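Local coordinates for protein aldehyde dehydrogenase 12 (Zea mays, PDB 6D97) that probably catalyses the NAD-dependent oxidation of glutamate gamma-semialdehyde to glutamate, the last step of proline breakdown in plants, at residues 107-111 with 159-165; 183-189 with 524-530; 482-487 with 501-507. All coordinates share one frame; numbering follows the deposited sequence.

Along the chain contact 1 closes first; contact 2 then joins strand 180-187 to the distant strand 526-533, and contact 3 falls within that long excursion. The centres of contacts 1 and 2 lie about 18 Å apart, those of 2 and 3 about 24 Å, and those of 1 and 3 about 27 Å. Contact 1 sets helix 105-121 against the turn that leads into helix 163-167, contact 2 belongs to the three-stranded antiparallel sheet, and contact 3 borders a strand outermost, within the subunit, in the seven-stranded sheet. All reach neighbouring subunits: contact 1 the second and third, contacts 2 and 3 the fourth, where strands pair across the interface, linking fold to tetramer.

Contact 1: 107-111 with 159-165; sequences YLMYG and FCGDQVR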
loop_
_atom_site.group_PDB
_atom_site.type_symbol
_atom_site.label_atom_id
_atom_site.label_comp_id
_atom_site.label_asym_id
_atom_site.label_seq_id
_atom_site.Cartn_x
_atom_site.Cartn_y
_atom_site.Cartn_z
ATOM N N TYR A 107 -4.418 -3.012 20.995
ATOM C CA TYR A 107 -5.008 -2.548 19.742
ATOM C C TYR A 107 -6.482 -2.914 19.672
ATOM O O TYR A 107 -7.313 -2.105 19.240
ATOM C CB TYR A 107 -4.280 -3.145 18.540
ATOM C CG TYR A 107 -2.864 -2.679 18.323
ATOM C CD1 TYR A 107 -2.588 -1.379 17.918
ATOM C CD2 TYR A 107 -1.801 -3.561 18.481
ATOM C CE1 TYR A 107 -1.292 -0.966 17.700
ATOM C CE2 TYR A 107 -0.502 -3.159 18.274
ATOM C CZ TYR A 107 -0.252 -1.860 17.885
ATOM O OH TYR A 107 1.041 -1.450 17.665
ATOM N N LEU A 108 -6.825 -4.136 20.089
ATOM C CA LEU A 108 -8.218 -4.570 20.069
ATOM C C LEU A 108 -9.056 -3.790 21.070
ATOM O O LEU A 108 -10.217 -3.465 20.793
ATOM C CB LEU A 108 -8.303 -6.066 20.359
ATOM C CG LEU A 108 -7.517 -6.906 19.358
ATOM C CD1 LEU A 108 -7.788 -8.395 19.547
ATOM C CD2 LEU A 108 -7.861 -6.443 17.958
ATOM N N MET A 109 -8.486 -3.496 22.243
ATOM C CA MET A 109 -9.202 -2.736 23.262
ATOM C C MET A 109 -9.606 -1.368 22.741
ATOM O O MET A 109 -10.717 -0.895 23.001
ATOM C CB MET A 109 -8.333 -2.587 24.510
ATOM C CG MET A 109 -8.963 -1.787 25.641
ATOM S SD MET A 109 -7.808 -1.585 27.012
ATOM C CE MET A 109 -6.613 -0.450 26.308
ATOM N N TYR A 110 -8.716 -0.713 22.004
ATOM C CA TYR A 110 -9.052 0.616 21.524
ATOM C C TYR A 110 -10.010 0.558 20.347
ATOM O O TYR A 110 -10.724 1.534 20.082
ATOM C CB TYR A 110 -7.783 1.380 21.178
ATOM C CG TYR A 110 -7.263 2.117 22.374
ATOM C CD1 TYR A 110 -7.834 3.318 22.764
ATOM C CD2 TYR A 110 -6.231 1.602 23.139
ATOM C CE1 TYR A 110 -7.380 3.998 23.865
ATOM C CE2 TYR A 110 -5.767 2.275 24.240
ATOM C CZ TYR A 110 -6.344 3.472 24.600
ATOM O OH TYR A 110 -5.878 4.140 25.705
ATOM N N GLY A 111 -10.041 -0.564 19.628
ATOM C CA GLY A 111 -11.147 -0.795 18.718
ATOM C C GLY A 111 -12.474 -0.819 19.450
ATOM O O GLY A 111 -13.451 -0.203 19.016
ATOM N N PHE A 159 -12.499 3.523 13.475
ATOM C CA PHE A 159 -11.494 2.763 14.202
ATOM C C PHE A 159 -12.147 1.840 15.212
ATOM O O PHE A 159 -11.684 1.686 16.346
ATOM C CB PHE A 159 -10.476 3.704 14.836
ATOM C CG PHE A 159 -9.734 4.513 13.818
ATOM C CD1 PHE A 159 -8.726 3.932 13.069
ATOM C CD2 PHE A 159 -10.079 5.828 13.564
ATOM C CE1 PHE A 159 -8.056 4.649 12.105
ATOM C CE2 PHE A 159 -9.406 6.556 12.602
ATOM C CZ PHE A 159 -8.394 5.963 11.871
ATOM N N CYS A 160 -13.230 1.198 14.786
ATOM C CA CYS A 160 -13.868 0.118 15.517
ATOM C C CYS A 160 -13.278 -1.223 15.088
ATOM O O CYS A 160 -12.546 -1.323 14.098
ATOM C CB CYS A 160 -15.379 0.128 15.282
ATOM S SG CYS A 160 -16.217 1.672 15.705
ATOM N N GLY A 161 -13.609 -2.262 15.851
ATOM C CA GLY A 161 -13.174 -3.609 15.515
ATOM C C GLY A 161 -11.665 -3.721 15.416
ATOM O O GLY A 161 -10.929 -3.423 16.363
ATOM N N ASP A 162 -11.196 -4.155 14.248
ATOM C CA ASP A 162 -9.779 -4.396 14.005
ATOM C C ASP A 162 -9.051 -3.186 13.433
ATOM O O ASP A 162 -7.849 -3.283 13.158
ATOM C CB ASP A 162 -9.595 -5.579 13.044
ATOM C CG ASP A 162 -10.048 -6.902 13.634
ATOM O OD1 ASP A 162 -9.537 -7.293 14.705
ATOM O OD2 ASP A 162 -10.918 -7.553 13.019
ATOM N N GLN A 163 -9.732 -2.054 13.244
ATOM C CA GLN A 163 -9.130 -0.965 12.477
ATOM C C GLN A 163 -7.976 -0.284 13.206
ATOM O O GLN A 163 -7.111 0.303 12.548
ATOM C CB GLN A 163 -10.197 0.062 12.085
ATOM C CG GLN A 163 -11.182 -0.445 11.026
ATOM C CD GLN A 163 -10.529 -0.733 9.672
ATOM O OE1 GLN A 163 -9.354 -0.437 9.451
ATOM N NE2 GLN A 163 -11.301 -1.313 8.759
ATOM N N VAL A 164 -7.933 -0.348 14.535
ATOM C CA VAL A 164 -6.757 0.132 15.255
ATOM C C VAL A 164 -5.600 -0.837 15.081
ATOM O O VAL A 164 -4.464 -0.434 14.801
ATOM C CB VAL A 164 -7.094 0.350 16.738
ATOM C CG1 VAL A 164 -5.840 0.716 17.510
ATOM C CG2 VAL A 164 -8.139 1.431 16.865
ATOM N N ARG A 165 -5.886 -2.130 15.255
ATOM C CA ARG A 165 -4.957 -3.202 14.929
ATOM C C ARG A 165 -4.366 -3.013 13.533
ATOM O O ARG A 165 -3.153 -3.133 13.333
ATOM C CB ARG A 165 -5.702 -4.538 15.049
ATOM C CG ARG A 165 -4.854 -5.789 14.934
ATOM C CD ARG A 165 -5.582 -6.882 14.151
ATOM N NE ARG A 165 -6.742 -7.455 14.829
ATOM C CZ ARG A 165 -6.702 -8.549 15.580
ATOM N NH1 ARG A 165 -5.551 -9.182 15.764
ATOM N NH2 ARG A 165 -7.810 -9.004 16.151
HETATM O O HOH W 1 -8.427 -2.732 16.567
HETATM O O HOH W 2 -11.621 -4.902 18.793
#
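Gly-111 of helix 105-121 comes within 4.3 Å of Cys-160, CA to CA, beside the type II' turn from Cys-160 to Gln-163, while Tyr-107 lies next to Arg-165. At this distance the backbones meet through CA-H...O contacts: Gly-111 CA meets both Phe-159 O and Gly-161 O, and Cys-160 CA returns one to Gly-111 O. A CB at Gly-111 would run into Gly-161 O. The helix thus packs on the turn leading into helix 163-167, where the second and third subunits meet this one.

Val-164 CG1, anti to the backbone N (chi1 174°), lies at the edge of the Tyr-107 ring, 3.9 Å from CD1, and CG2 rests on the Gly-111 backbone. Leu-108 brings CD2 over one face of the Arg-165 guanidinium, 3.1 Å from NH2. The arginine chain bends and turns its edge to Asp-162, where NE and NH2 both donate to OD1 in a side-on salt bridge, each at 2.8 Å. NH2 meets that oxygen nearly along the C-O bond, NE from above the carboxylate plane.

One water donates to Tyr-107 O and, at 2.6 Å, to Gly-161 O, and accepts from Arg-165 N. Asp-162 OD2 also takes a hydrogen bond from Gln-499 of the second subunit. Water thus bridges what is otherwise van der Waals packing, partly an aliphatic side chain over a guanidinium face, and CA-H...O contacts. The buried guanidinium, its charge probably balanced by Asp-162, is probably held from turning by the two-nitrogen grip and by bonds from NH1 and NH2 to Pro-174 O and Asn-176 OD1 of the third subunit.

Contact 2: 183-189 with 524-530; sequences NGYRWPY and WSCHREI
Tyr-185 and Arg-528 form the central hydrogen-bonded pair between strands 180-187 and 526-533 of the three-stranded antiparallel sheet, consistent with the oligomerisation element of aldehyde dehydrogenases. Tyr-185 N gives a nearly straight bond to Arg-528 O (2.7 Å, 174°), and Arg-528 N answers to Tyr-185 O. The pairs Asn-183 with Ile-530 and Trp-187 with Cys-526 are bonded in the same reciprocal way.

Polar side chains gather on the Arg-186 and His-527 side. Arg-186 NE donates in its guanidinium plane to Ser-525 OG (3.0 Å), a hydroxyl also hydrogen-bonded to Lys-521 O of helix 517-524; NH2 makes a weak bond to Ser-525 O, and NH1 shares a water with His-527 ND1. His-527 NE2 in turn donates to Glu-529 OE1 at 2.7 Å, in the ring plane, while CE1 rests on Gly-184 CA (3.4 Å).

Aromatic contacts occupy the opposite face. Arg-528 runs extended, CG anti to the backbone N (chi1 -169°), which carries CD over the centre of the Trp-187 six-membered ring (3.8 Å to the centroid) as a CH-pi contact, with an off-centre cation-pi contact beyond. Ile-530 CD1 packs 3.7 Å from Tyr-185 CE2, and Cys-526 SG lies obliquely by the Tyr-189 ring.

Strand 170-174 flanks 180-187 on its other edge, Trp-524 packs on strands 191-196 and 269-273, and Arg-528 NE donates to Asn-483 O of the fourth subunit, whose parallel strand continues the sheet.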
loop_
_atom_site.group_PDB
_atom_site.type_symbol
_atom_site.label_atom_id
_atom_site.label_comp_id
_atom_site.label_asym_id
_atom_site.label_seq_id
_atom_site.Cartn_x
_atom_site.Cartn_y
_atom_site.Cartn_z
ATOM N N ASN A 183 11.659 -6.518 7.986
ATOM C CA ASN A 183 10.314 -6.083 8.331
ATOM C C ASN A 183 10.313 -4.609 8.703
ATOM O O ASN A 183 11.214 -4.138 9.402
ATOM C CB ASN A 183 9.753 -6.904 9.497
ATOM C CG ASN A 183 9.757 -8.390 9.217
ATOM O OD1 ASN A 183 10.805 -9.036 9.226
ATOM N ND2 ASN A 183 8.582 -8.944 8.980
ATOM N N GLY A 184 9.287 -3.891 8.252
ATOM C CA GLY A 184 9.116 -2.506 8.640
ATOM C C GLY A 184 7.873 -2.283 9.477
ATOM O O GLY A 184 6.758 -2.522 9.005
ATOM N N TYR A 185 8.045 -1.818 10.712
ATOM C CA TYR A 185 6.947 -1.643 11.649
ATOM C C TYR A 185 6.695 -0.166 11.922
ATOM O O TYR A 185 7.539 0.693 11.653
ATOM C CB TYR A 185 7.233 -2.353 12.978
ATOM C CG TYR A 185 7.217 -3.861 12.903
ATOM C CD1 TYR A 185 6.029 -4.572 13.061
ATOM C CD2 TYR A 185 8.393 -4.576 12.686
ATOM C CE1 TYR A 185 6.013 -5.952 13.000
ATOM C CE2 TYR A 185 8.389 -5.954 12.623
ATOM C CZ TYR A 185 7.197 -6.636 12.784
ATOM O OH TYR A 185 7.197 -8.007 12.719
ATOM N N ARG A 186 5.514 0.117 12.467
ATOM C CA ARG A 186 5.183 1.436 12.997
ATOM C C ARG A 186 5.329 1.349 14.511
ATOM O O ARG A 186 4.495 0.748 15.193
ATOM C CB ARG A 186 3.777 1.867 12.595
ATOM C CG ARG A 186 3.497 1.847 11.103
ATOM C CD ARG A 186 4.529 2.634 10.320
ATOM N NE ARG A 186 4.689 3.990 10.836
ATOM C CZ ARG A 186 5.537 4.882 10.335
ATOM N NH1 ARG A 186 6.297 4.562 9.299
ATOM N NH2 ARG A 186 5.626 6.091 10.872
ATOM N N TRP A 187 6.398 1.940 15.033
ATOM C CA TRP A 187 6.700 1.903 16.459
ATOM C C TRP A 187 6.179 3.160 17.140
ATOM O O TRP A 187 6.237 4.246 16.559
ATOM C CB TRP A 187 8.203 1.804 16.686
ATOM C CG TRP A 187 8.582 0.786 17.696
ATOM C CD1 TRP A 187 9.172 1.003 18.910
ATOM C CD2 TRP A 187 8.397 -0.626 17.584
ATOM N NE1 TRP A 187 9.368 -0.193 19.558
ATOM C CE2 TRP A 187 8.899 -1.208 18.767
ATOM C CE3 TRP A 187 7.854 -1.457 16.598
ATOM C CZ2 TRP A 187 8.873 -2.584 18.990
ATOM C CZ3 TRP A 187 7.830 -2.822 16.820
ATOM C CH2 TRP A 187 8.337 -3.372 18.008
ATOM N N PRO A 188 5.691 3.056 18.371
ATOM C CA PRO A 188 5.259 4.257 19.093
ATOM C C PRO A 188 6.459 5.080 19.528
ATOM O O PRO A 188 7.615 4.671 19.410
ATOM C CB PRO A 188 4.502 3.693 20.299
ATOM C CG PRO A 188 5.152 2.381 20.544
ATOM C CD PRO A 188 5.525 1.840 19.185
ATOM N N TYR A 189 6.164 6.269 20.039
ATOM C CA TYR A 189 7.194 7.094 20.649
ATOM C C TYR A 189 7.237 6.955 22.162
ATOM O O TYR A 189 8.290 7.195 22.765
ATOM C CB TYR A 189 6.986 8.563 20.288
ATOM C CG TYR A 189 7.216 8.904 18.836
ATOM C CD1 TYR A 189 8.495 9.102 18.336
ATOM C CD2 TYR A 189 6.151 9.069 17.971
ATOM C CE1 TYR A 189 8.704 9.436 17.008
ATOM C CE2 TYR A 189 6.349 9.398 16.652
ATOM C CZ TYR A 189 7.623 9.584 16.175
ATOM O OH TYR A 189 7.794 9.917 14.854
ATOM N N TRP A 524 2.029 9.848 14.928
ATOM C CA TRP A 524 2.089 9.168 16.216
ATOM C C TRP A 524 2.903 7.883 16.204
ATOM O O TRP A 524 2.866 7.131 17.184
ATOM C CB TRP A 524 0.673 8.893 16.718
ATOM C CG TRP A 524 -0.012 10.159 17.081
ATOM C CD1 TRP A 524 -1.168 10.660 16.546
ATOM C CD2 TRP A 524 0.441 11.121 18.036
ATOM N NE1 TRP A 524 -1.468 11.868 17.130
ATOM C CE2 TRP A 524 -0.498 12.172 18.048
ATOM C CE3 TRP A 524 1.547 11.190 18.895
ATOM C CZ2 TRP A 524 -0.363 13.279 18.880
ATOM C CZ3 TRP A 524 1.679 12.286 19.718
ATOM C CH2 TRP A 524 0.727 13.317 19.707
ATOM N N SER A 525 3.646 7.616 15.136
ATOM C CA SER A 525 4.558 6.486 15.132
ATOM C C SER A 525 5.756 6.826 14.259
ATOM O O SER A 525 5.746 7.791 13.489
ATOM C CB SER A 525 3.875 5.203 14.647
ATOM O OG SER A 525 3.549 5.278 13.271
ATOM N N CYS A 526 6.801 6.023 14.408
ATOM C CA CYS A 526 7.994 6.113 13.589
ATOM C C CYS A 526 8.290 4.738 13.016
ATOM O O CYS A 526 7.766 3.724 13.481
ATOM C CB CYS A 526 9.197 6.626 14.392
ATOM S SG CYS A 526 9.595 5.642 15.850
ATOM N N HIS A 527 9.131 4.710 11.989
ATOM C CA HIS A 527 9.513 3.444 11.383
ATOM C C HIS A 527 10.532 2.728 12.261
ATOM O O HIS A 527 11.485 3.342 12.753
ATOM C CB HIS A 527 10.091 3.659 9.987
ATOM C CG HIS A 527 10.445 2.385 9.285
ATOM N ND1 HIS A 527 9.567 1.726 8.451
ATOM C CD2 HIS A 527 11.570 1.634 9.312
ATOM C CE1 HIS A 527 10.142 0.632 7.984
ATOM N NE2 HIS A 527 11.357 0.551 8.495
ATOM N N ARG A 528 10.311 1.433 12.473
ATOM C CA ARG A 528 11.325 0.538 13.011
ATOM C C ARG A 528 11.484 -0.629 12.052
ATOM O O ARG A 528 10.494 -1.254 11.659
ATOM C CB ARG A 528 10.978 0.011 14.406
ATOM C CG ARG A 528 12.167 -0.690 15.046
ATOM C CD ARG A 528 11.854 -1.402 16.348
ATOM N NE ARG A 528 13.085 -1.882 16.975
ATOM C CZ ARG A 528 13.129 -2.652 18.060
ATOM N NH1 ARG A 528 12.009 -3.044 18.645
ATOM N NH2 ARG A 528 14.292 -3.045 18.556
ATOM N N GLU A 529 12.724 -0.914 11.681
ATOM C CA GLU A 529 13.043 -2.043 10.822
ATOM C C GLU A 529 13.597 -3.169 11.683
ATOM O O GLU A 529 14.532 -2.959 12.463
ATOM C CB GLU A 529 14.052 -1.644 9.744
ATOM C CG GLU A 529 14.278 -2.699 8.671
ATOM C CD GLU A 529 13.172 -2.721 7.632
ATOM O OE1 GLU A 529 12.388 -1.751 7.581
ATOM O OE2 GLU A 529 13.079 -3.709 6.874
ATOM N N ILE A 530 12.999 -4.349 11.559
ATOM C CA ILE A 530 13.448 -5.548 12.254
ATOM C C ILE A 530 13.784 -6.582 11.192
ATOM O O ILE A 530 12.914 -6.982 10.407
ATOM C CB ILE A 530 12.389 -6.078 13.233
ATOM C CG1 ILE A 530 12.146 -5.066 14.352
ATOM C CG2 ILE A 530 12.826 -7.410 13.825
ATOM C CD1 ILE A 530 10.989 -5.439 15.258
HETATM O O HOH W 3 6.850 2.069 8.025
#

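Contact 3: 482-487 with 501-507; sequences VNGTTY and HWFGPAG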
loop_
_atom_site.group_PDB
_atom_site.type_symbol
_atom_site.label_atom_id
_atom_site.label_comp_id
_atom_site.label_asym_id
_atom_site.label_seq_id
_atom_site.Cartn_x
_atom_site.Cartn_y
_atom_site.Cartn_z
ATOM N N VAL A 482 1.360 24.857 -3.196
ATOM C CA VAL A 482 1.894 23.976 -2.158
ATOM C C VAL A 482 0.821 23.485 -1.184
ATOM O O VAL A 482 0.880 22.336 -0.727
ATOM C CB VAL A 482 3.032 24.686 -1.392
ATOM C CG1 VAL A 482 3.467 23.878 -0.176
ATOM C CG2 VAL A 482 4.221 24.941 -2.305
ATOM N N ASN A 483 -0.172 24.336 -0.891
ATOM C CA ASN A 483 -1.000 24.215 0.315
ATOM C C ASN A 483 -1.490 22.791 0.566
ATOM O O ASN A 483 -1.988 22.121 -0.339
ATOM C CB ASN A 483 -2.187 25.171 0.221
ATOM C CG ASN A 483 -1.782 26.609 0.433
ATOM O OD1 ASN A 483 -0.667 27.012 0.095
ATOM N ND2 ASN A 483 -2.679 27.389 1.014
ATOM N N GLY A 484 -1.346 22.343 1.817
ATOM C CA GLY A 484 -1.449 20.920 2.108
ATOM C C GLY A 484 -2.848 20.357 1.974
ATOM O O GLY A 484 -3.026 19.139 1.880
ATOM N N THR A 485 -3.858 21.223 1.976
ATOM C CA THR A 485 -5.251 20.793 1.839
ATOM C C THR A 485 -5.918 21.727 0.834
ATOM O O THR A 485 -6.550 22.719 1.208
ATOM C CB THR A 485 -5.980 20.792 3.170
ATOM O OG1 THR A 485 -5.161 20.168 4.166
ATOM C CG2 THR A 485 -7.273 20.018 3.034
ATOM N N THR A 486 -5.787 21.390 -0.443
ATOM C CA THR A 486 -6.253 22.229 -1.535
ATOM C C THR A 486 -7.459 21.585 -2.203
ATOM O O THR A 486 -7.416 20.407 -2.573
ATOM C CB THR A 486 -5.140 22.450 -2.559
ATOM O OG1 THR A 486 -4.021 23.075 -1.916
ATOM C CG2 THR A 486 -5.634 23.339 -3.686
ATOM N N TYR A 487 -8.528 22.361 -2.356
ATOM C CA TYR A 487 -9.738 21.920 -3.037
ATOM C C TYR A 487 -9.788 22.542 -4.427
ATOM O O TYR A 487 -9.438 23.712 -4.605
ATOM C CB TYR A 487 -10.990 22.299 -2.243
ATOM C CG TYR A 487 -11.047 21.742 -0.833
ATOM C CD1 TYR A 487 -10.265 22.281 0.182
ATOM C CD2 TYR A 487 -11.899 20.692 -0.515
ATOM C CE1 TYR A 487 -10.321 21.788 1.469
ATOM C CE2 TYR A 487 -11.956 20.186 0.771
ATOM C CZ TYR A 487 -11.165 20.737 1.758
ATOM O OH TYR A 487 -11.227 20.239 3.039
ATOM N N HIS A 501 -10.585 12.523 4.674
ATOM C CA HIS A 501 -9.348 12.837 3.980
ATOM C C HIS A 501 -8.478 13.735 4.846
ATOM O O HIS A 501 -8.918 14.309 5.847
ATOM C CB HIS A 501 -9.601 13.465 2.601
ATOM C CG HIS A 501 -10.249 14.811 2.642
ATOM N ND1 HIS A 501 -9.563 15.960 2.965
ATOM C CD2 HIS A 501 -11.517 15.196 2.369
ATOM C CE1 HIS A 501 -10.384 16.994 2.903
ATOM N NE2 HIS A 501 -11.576 16.558 2.540
ATOM N N TRP A 502 -7.218 13.818 4.439
ATOM C CA TRP A 502 -6.189 14.530 5.178
ATOM C C TRP A 502 -6.549 15.995 5.382
ATOM O O TRP A 502 -7.120 16.645 4.500
ATOM C CB TRP A 502 -4.869 14.404 4.408
ATOM C CG TRP A 502 -3.774 15.345 4.803
ATOM C CD1 TRP A 502 -3.671 16.677 4.496
ATOM C CD2 TRP A 502 -2.591 15.010 5.536
ATOM N NE1 TRP A 502 -2.509 17.193 5.017
ATOM C CE2 TRP A 502 -1.827 16.191 5.655
ATOM C CE3 TRP A 502 -2.105 13.828 6.108
ATOM C CZ2 TRP A 502 -0.607 16.226 6.331
ATOM C CZ3 TRP A 502 -0.892 13.866 6.778
ATOM C CH2 TRP A 502 -0.156 15.058 6.879
ATOM N N PHE A 503 -6.221 16.509 6.564
ATOM C CA PHE A 503 -6.151 17.942 6.815
ATOM C C PHE A 503 -4.815 18.235 7.476
ATOM O O PHE A 503 -4.446 17.581 8.458
ATOM C CB PHE A 503 -7.300 18.442 7.697
ATOM C CG PHE A 503 -7.193 19.904 8.058
ATOM C CD1 PHE A 503 -7.775 20.874 7.262
ATOM C CD2 PHE A 503 -6.504 20.309 9.193
ATOM C CE1 PHE A 503 -7.682 22.214 7.592
ATOM C CE2 PHE A 503 -6.403 21.650 9.522
ATOM C CZ PHE A 503 -6.999 22.601 8.723
ATOM N N GLY A 504 -4.101 19.215 6.939
ATOM C CA GLY A 504 -2.793 19.566 7.431
ATOM C C GLY A 504 -2.037 20.378 6.403
ATOM O O GLY A 504 -2.403 20.419 5.224
ATOM N N PRO A 505 -0.975 21.045 6.826
ATOM C CA PRO A 505 -0.186 21.864 5.905
ATOM C C PRO A 505 0.727 20.986 5.053
ATOM O O PRO A 505 0.812 19.774 5.232
ATOM C CB PRO A 505 0.611 22.766 6.848
ATOM C CG PRO A 505 0.815 21.916 8.059
ATOM C CD PRO A 505 -0.440 21.093 8.199
ATOM N N ALA A 506 1.405 21.628 4.103
ATOM C CA ALA A 506 2.462 21.003 3.321
ATOM C C ALA A 506 3.679 21.916 3.306
ATOM O O ALA A 506 3.628 23.068 3.745
ATOM C CB ALA A 506 2.016 20.701 1.885
ATOM N N GLY A 507 4.783 21.391 2.777
ATOM C CA GLY A 507 6.008 22.160 2.684
ATOM C C GLY A 507 6.815 22.231 3.956
ATOM O O GLY A 507 7.661 23.120 4.092
#
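Thr-485 and Gly-484 stand at the start of strand 485-488, within the subunit an outermost strand of the seven-stranded sheet, where the later loop 501-507 passes alongside without forming a strand. The link is a hydrogen bond from Thr-485 OG1 to Gly-504 O (3.0 Å), the hydroxyl tilted moderately from the carbonyl plane. OG1 is anti to the carbonyl carbon (chi1 -46°), which points it at the loop and leaves CG2 against Trp-502 O. The same Gly-504 oxygen takes a weak bond from Trp-502 NE1 (3.2 Å), so one carbonyl is held from both segments; the indole also turns its edge to Thr-485 OG1, and Trp-502 CD1 is 3.6 Å from Gly-484 O.

Further along, Ala-506 wedges its methyl into the bend before the strand: CB sits 3.3 Å from Val-482 O and a tight 3.5 Å from Gly-484 CA. Gly-484 has no side chain, and a CB there would run into Gly-504 O and the backbone joining Pro-505 to Ala-506.

At the opposite end His-501 puts CE1, an edge of its ring, 3.4 Å from Tyr-487 OH, the two ring planes steeply inclined at 72°. Its ND1 turns back to donate to Trp-502 O (3.0 Å), from above the carbonyl plane. With a leucine in its place, that carbonyl would probably lose its imidazole donor and the Tyr-487 hydroxyl its flat neighbour, leaving the loop around Trp-502 freer to shift.

The Trp-502 ring meets His-527 of the fourth subunit, and residues 485-487 pair with a strand of that chain. The chemistry is therefore economical: the Thr-485 hydroxyl ties the loop to a strand that the tetramer also uses, while the indole and imidazole brace the loop's own carbonyls.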